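Local coordinates for protein glycoside Hydrolase Family 43_12 (Metagenome, PDB 7JVH) that probably hydrolyses glycosidic bonds in arabinose- or xylose-containing plant polysaccharides, at residues K194-G198 with P199-C203; R323-S326 with K327-N331. One frame throughout, in Å; residues are numbered along the deposited sequence.

Contact 1: K194-G198 with P199-C203; sequences KPLYG and PNHRC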
loop_
_atom_site.group_PDB
_atom_site.type_symbol
_atom_site.label_atom_id
_atom_site.label_comp_id
_atom_site.label_asym_id
_atom_site.label_seq_id
_atom_site.Cartn_x
_atom_site.Cartn_y
_atom_site.Cartn_z
ATOM N N LYS A 194 19.056 -25.800 5.264
ATOM C CA LYS A 194 20.035 -26.123 4.214
ATOM C C LYS A 194 19.643 -25.536 2.855
ATOM O O LYS A 194 19.083 -26.245 2.029
ATOM C CB LYS A 194 20.202 -27.660 4.112
ATOM C CG LYS A 194 21.348 -28.127 3.217
ATOM C CD LYS A 194 21.189 -29.570 2.732
ATOM C CE LYS A 194 22.104 -29.849 1.543
ATOM N NZ LYS A 194 21.576 -30.864 0.585
ATOM N N PRO A 195 19.935 -24.244 2.581
ATOM C CA PRO A 195 19.708 -23.666 1.249
ATOM C C PRO A 195 20.311 -24.464 0.089
ATOM O O PRO A 195 21.498 -24.753 0.101
ATOM C CB PRO A 195 20.363 -22.278 1.349
ATOM C CG PRO A 195 20.315 -21.947 2.816
ATOM C CD PRO A 195 20.436 -23.263 3.556
ATOM N N LEU A 196 19.474 -24.808 -0.900
ATOM C CA LEU A 196 19.849 -25.643 -2.038
ATOM C C LEU A 196 20.189 -24.840 -3.297
ATOM O O LEU A 196 20.808 -25.376 -4.220
ATOM C CB LEU A 196 18.740 -26.649 -2.340
ATOM C CG LEU A 196 18.568 -27.797 -1.347
ATOM C CD1 LEU A 196 17.540 -28.782 -1.850
ATOM C CD2 LEU A 196 19.882 -28.492 -1.053
ATOM N N TYR A 197 19.773 -23.566 -3.340
ATOM C CA TYR A 197 20.018 -22.688 -4.495
ATOM C C TYR A 197 19.995 -21.194 -4.155
ATOM O O TYR A 197 19.458 -20.373 -4.919
ATOM C CB TYR A 197 19.029 -22.991 -5.640
ATOM C CG TYR A 197 17.561 -22.927 -5.271
ATOM C CD1 TYR A 197 16.893 -24.058 -4.806
ATOM C CD2 TYR A 197 16.830 -21.744 -5.415
ATOM C CE1 TYR A 197 15.548 -24.015 -4.474
ATOM C CE2 TYR A 197 15.484 -21.687 -5.090
ATOM C CZ TYR A 197 14.844 -22.834 -4.620
ATOM O OH TYR A 197 13.507 -22.819 -4.275
ATOM N N GLY A 198 20.588 -20.842 -3.011
ATOM C CA GLY A 198 20.802 -19.466 -2.633
ATOM C C GLY A 198 19.648 -18.912 -1.806
ATOM O O GLY A 198 18.768 -19.658 -1.372
ATOM N N PRO A 199 19.649 -17.587 -1.538
ATOM C CA PRO A 199 18.572 -16.960 -0.766
ATOM C C PRO A 199 17.136 -17.098 -1.326
ATOM O O PRO A 199 16.195 -16.904 -0.551
ATOM C CB PRO A 199 18.978 -15.474 -0.712
ATOM C CG PRO A 199 20.254 -15.318 -1.480
ATOM C CD PRO A 199 20.731 -16.666 -1.929
ATOM N N ASN A 200 16.969 -17.390 -2.621
ATOM C CA ASN A 200 15.613 -17.529 -3.188
ATOM C C ASN A 200 14.907 -18.786 -2.706
ATOM O O ASN A 200 13.686 -18.858 -2.725
ATOM C CB ASN A 200 15.602 -17.505 -4.737
ATOM C CG ASN A 200 15.952 -16.148 -5.313
ATOM O OD1 ASN A 200 15.851 -15.123 -4.645
ATOM N ND2 ASN A 200 16.384 -16.146 -6.563
ATOM N N HIS A 201 15.691 -19.780 -2.279
ATOM C CA HIS A 201 15.131 -20.972 -1.663
ATOM C C HIS A 201 14.484 -20.592 -0.324
ATOM O O HIS A 201 15.151 -20.111 0.585
ATOM C CB HIS A 201 16.196 -22.045 -1.461
ATOM C CG HIS A 201 15.666 -23.302 -0.859
ATOM N ND1 HIS A 201 16.480 -24.311 -0.400
ATOM C CD2 HIS A 201 14.399 -23.704 -0.623
ATOM C CE1 HIS A 201 15.732 -25.288 0.076
ATOM N NE2 HIS A 201 14.466 -24.946 -0.050
ATOM N N ARG A 202 13.164 -20.794 -0.243
ATOM C CA ARG A 202 12.384 -20.516 0.944
ATOM C C ARG A 202 11.433 -21.668 1.230
ATOM O O ARG A 202 11.340 -22.621 0.443
ATOM C CB ARG A 202 11.608 -19.210 0.744
ATOM C CG ARG A 202 12.488 -17.965 0.707
ATOM C CD ARG A 202 13.407 -17.723 1.900
ATOM N NE ARG A 202 12.703 -17.089 3.012
ATOM C CZ ARG A 202 13.222 -16.207 3.857
ATOM N NH1 ARG A 202 14.501 -15.813 3.756
ATOM N NH2 ARG A 202 12.463 -15.756 4.854
ATOM N N CYS A 203 10.746 -21.576 2.374
ATOM C CA CYS A 203 9.925 -22.655 2.916
ATOM C C CYS A 203 8.628 -22.127 3.451
ATOM O O CYS A 203 8.557 -20.981 3.885
ATOM C CB CYS A 203 10.645 -23.318 4.110
ATOM S SG CYS A 203 12.095 -24.245 3.651
#
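Tyr197 and His201 press together most tightly here: His201 CB stands 3.6 Å from the centroid of the Tyr197 ring and 14° off its normal, a CH-pi contact over one face. The imidazole lies nearly parallel to the phenol ring, with 16° between their planes, but it is offset so much (centroids 4.9 Å apart) that little of one ring lies over the other. A chi1 of -179° points the His201 imidazole away from its own backbone N, past the phenol and on to the backbone at Leu196. There Leu196 N donates to His201 ND1 over 3.1 Å, at the ring edge and almost in its plane. NE2 of the same ring pairs with Asn226 OD1, consistent with a neutral imidazole carrying its proton on NE2. Between these side chains the backbone makes a type I beta turn from Gly198 to His201, closed by His201 N to Gly198 O at 3.2 Å. It belongs to the loop joining the second and third strands of one blade in the five-bladed beta-propeller of family 43. The Tyr197 hydroxyl bonds to Pro235 O, tying this turn to the chain leading into the next blade. With Tyr197 cut back to an alanine, Pro235 O would probably lose this partner and His201 CB the ring that covers it. Packing is looser toward solvent: exposed Leu196 runs alongside His201 with its CB 3.8 Å from ND1. Pro195 meets the imidazole through its CA, 3.7 Å from His201 ND1, while its CB, CG and CD stand farther off.

Contact 2: R323-S326 with K327-N331; sequences RPNS and KGNVN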
loop_
_atom_site.group_PDB
_atom_site.type_symbol
_atom_site.label_atom_id
_atom_site.label_comp_id
_atom_site.label_asym_id
_atom_site.label_seq_id
_atom_site.Cartn_x
_atom_site.Cartn_y
_atom_site.Cartn_z
ATOM N N ARG A 323 0.512 -1.697 -12.740
ATOM C CA ARG A 323 0.224 -1.206 -14.083
ATOM C C ARG A 323 1.410 -0.347 -14.506
ATOM O O ARG A 323 1.416 0.847 -14.226
ATOM C CB ARG A 323 -1.099 -0.422 -14.116
ATOM C CG ARG A 323 -2.328 -1.149 -13.634
ATOM C CD ARG A 323 -3.571 -0.269 -13.618
ATOM N NE ARG A 323 -3.675 0.604 -12.458
ATOM C CZ ARG A 323 -3.702 1.946 -12.489
ATOM N NH1 ARG A 323 -3.653 2.628 -13.634
ATOM N NH2 ARG A 323 -3.767 2.637 -11.343
ATOM N N PRO A 324 2.409 -0.889 -15.239
ATOM C CA PRO A 324 3.579 -0.092 -15.643
ATOM C C PRO A 324 3.285 0.920 -16.754
ATOM O O PRO A 324 2.281 0.782 -17.463
ATOM C CB PRO A 324 4.566 -1.147 -16.179
ATOM C CG PRO A 324 3.630 -2.260 -16.659
ATOM C CD PRO A 324 2.451 -2.274 -15.721
ATOM N N ASN A 325 4.163 1.921 -16.902
ATOM C CA ASN A 325 4.058 2.929 -17.957
ATOM C C ASN A 325 4.711 2.390 -19.224
ATOM O O ASN A 325 5.132 1.242 -19.259
ATOM C CB ASN A 325 4.653 4.283 -17.521
ATOM C CG ASN A 325 6.166 4.303 -17.535
ATOM O OD1 ASN A 325 6.812 3.265 -17.584
ATOM N ND2 ASN A 325 6.742 5.511 -17.499
ATOM N N SER A 326 4.779 3.220 -20.268
ATOM C CA SER A 326 5.306 2.810 -21.579
ATOM C C SER A 326 6.765 2.325 -21.557
ATOM O O SER A 326 7.181 1.611 -22.460
ATOM C CB SER A 326 5.159 3.953 -22.595
ATOM O OG SER A 326 5.867 5.106 -22.191
ATOM N N LYS A 327 7.532 2.750 -20.537
ATOM C CA LYS A 327 8.930 2.355 -20.352
ATOM C C LYS A 327 9.123 1.214 -19.330
ATOM O O LYS A 327 10.250 0.867 -18.995
ATOM C CB LYS A 327 9.771 3.562 -19.950
ATOM C CG LYS A 327 9.931 4.593 -21.068
ATOM C CD LYS A 327 10.525 5.885 -20.574
ATOM C CE LYS A 327 12.003 5.722 -20.174
ATOM N NZ LYS A 327 12.862 5.276 -21.322
ATOM N N GLY A 328 8.014 0.653 -18.841
ATOM C CA GLY A 328 8.014 -0.421 -17.868
ATOM C C GLY A 328 8.145 -0.018 -16.409
ATOM O O GLY A 328 8.164 -0.882 -15.517
ATOM N N ASN A 329 8.227 1.288 -16.146
ATOM C CA ASN A 329 8.356 1.802 -14.782
ATOM C C ASN A 329 7.024 1.863 -14.061
ATOM O O ASN A 329 5.990 1.978 -14.704
ATOM C CB ASN A 329 9.022 3.180 -14.795
ATOM C CG ASN A 329 10.421 3.121 -15.329
ATOM O OD1 ASN A 329 11.058 2.084 -15.245
ATOM N ND2 ASN A 329 10.905 4.220 -15.885
ATOM N N VAL A 330 7.084 1.799 -12.722
ATOM C CA VAL A 330 5.921 1.828 -11.846
ATOM C C VAL A 330 6.116 2.869 -10.747
ATOM O O VAL A 330 6.947 2.678 -9.840
ATOM C CB VAL A 330 5.711 0.472 -11.145
ATOM C CG1 VAL A 330 4.306 0.356 -10.578
ATOM C CG2 VAL A 330 6.012 -0.666 -12.082
ATOM N N ASN A 331 5.328 3.958 -10.837
ATOM C CA ASN A 331 5.261 4.986 -9.816
ATOM C C ASN A 331 4.018 4.817 -8.947
ATOM O O ASN A 331 3.828 5.533 -7.964
ATOM C CB ASN A 331 5.294 6.372 -10.435
ATOM C CG ASN A 331 6.602 6.651 -11.159
ATOM O OD1 ASN A 331 7.260 5.725 -11.660
ATOM N ND2 ASN A 331 6.986 7.935 -11.231
#
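A type I beta turn followed by a G1 bulge brings Asn325 against Lys327, Gly328 and Asn329, in the loop between the second and third strands of the last propeller blade. Two backbone bonds define it. Gly328 N donates to Asn325 O at 3.0 Å and closes the turn, while Asn325 N reaches Asn329 O at 2.9 Å, nearly straight (164° at the hydrogen). Gly328 has the positive phi (84°) expected of the bulge residue, a backbone shape that glycine adopts readily.

The Asn325 side chain adds a second layer of bonds. Its CG sits between the backbone N and the carbonyl carbon (chi1 76°), which turns the amide inward, over the turn. OD1 then accepts from Asn329 N at 2.8 Å, the donor tilted from the carbonyl plane, and more weakly from Lys327 N at 3.1 Å; the latter makes an Asx turn. One side-chain oxygen thus takes two backbone N-H groups, and the other end of the amide is also fixed, because ND2 bonds to Gly523 O of the C-terminal domain.

Beside these polar bonds, Pro324 supplies the apolar flank. Its CA makes a CA-H...O contact of 3.3 Å with Asn329 O, the oxygen that also receives Asn325 N, and its CB rests 4.4 Å from Val330 CG2. The Lys327 chain, bent at its last two torsions, leads away from the turn. Further along the loop, Val330 N bonds to Asn551 OD1, and Asn331 ND2 to Ala545 O and the Tyr526 hydroxyl, so the loop meets the C-terminal domain along much of its length. The paired 325-to-328 and 325-to-329 backbone bonds, with glycine at the fourth position, are the signature of the type I turn plus G1 bulge common in beta-hairpin loops.

Overall arrangement
Both contacts are local surface turns in equivalent places, each between the second and third strands of a propeller blade, but in different blades: their centres lie 30 Å apart and their nearest atoms about 19 Å. Contact 1 is peripheral, 28 Å from the centre of the chain, and its outside partners come from the propeller itself. Contact 2 lies nearer that centre, about 17 Å from it, where the propeller faces the C-terminal concanavalin A-like domain, and is still a surface contact. Both close a type I turn with a backbone bond; around it, contact 1 packs an imidazole against a phenol ring, while contact 2 gathers backbone N-H groups on an asparagine oxygen and has no aromatic ring.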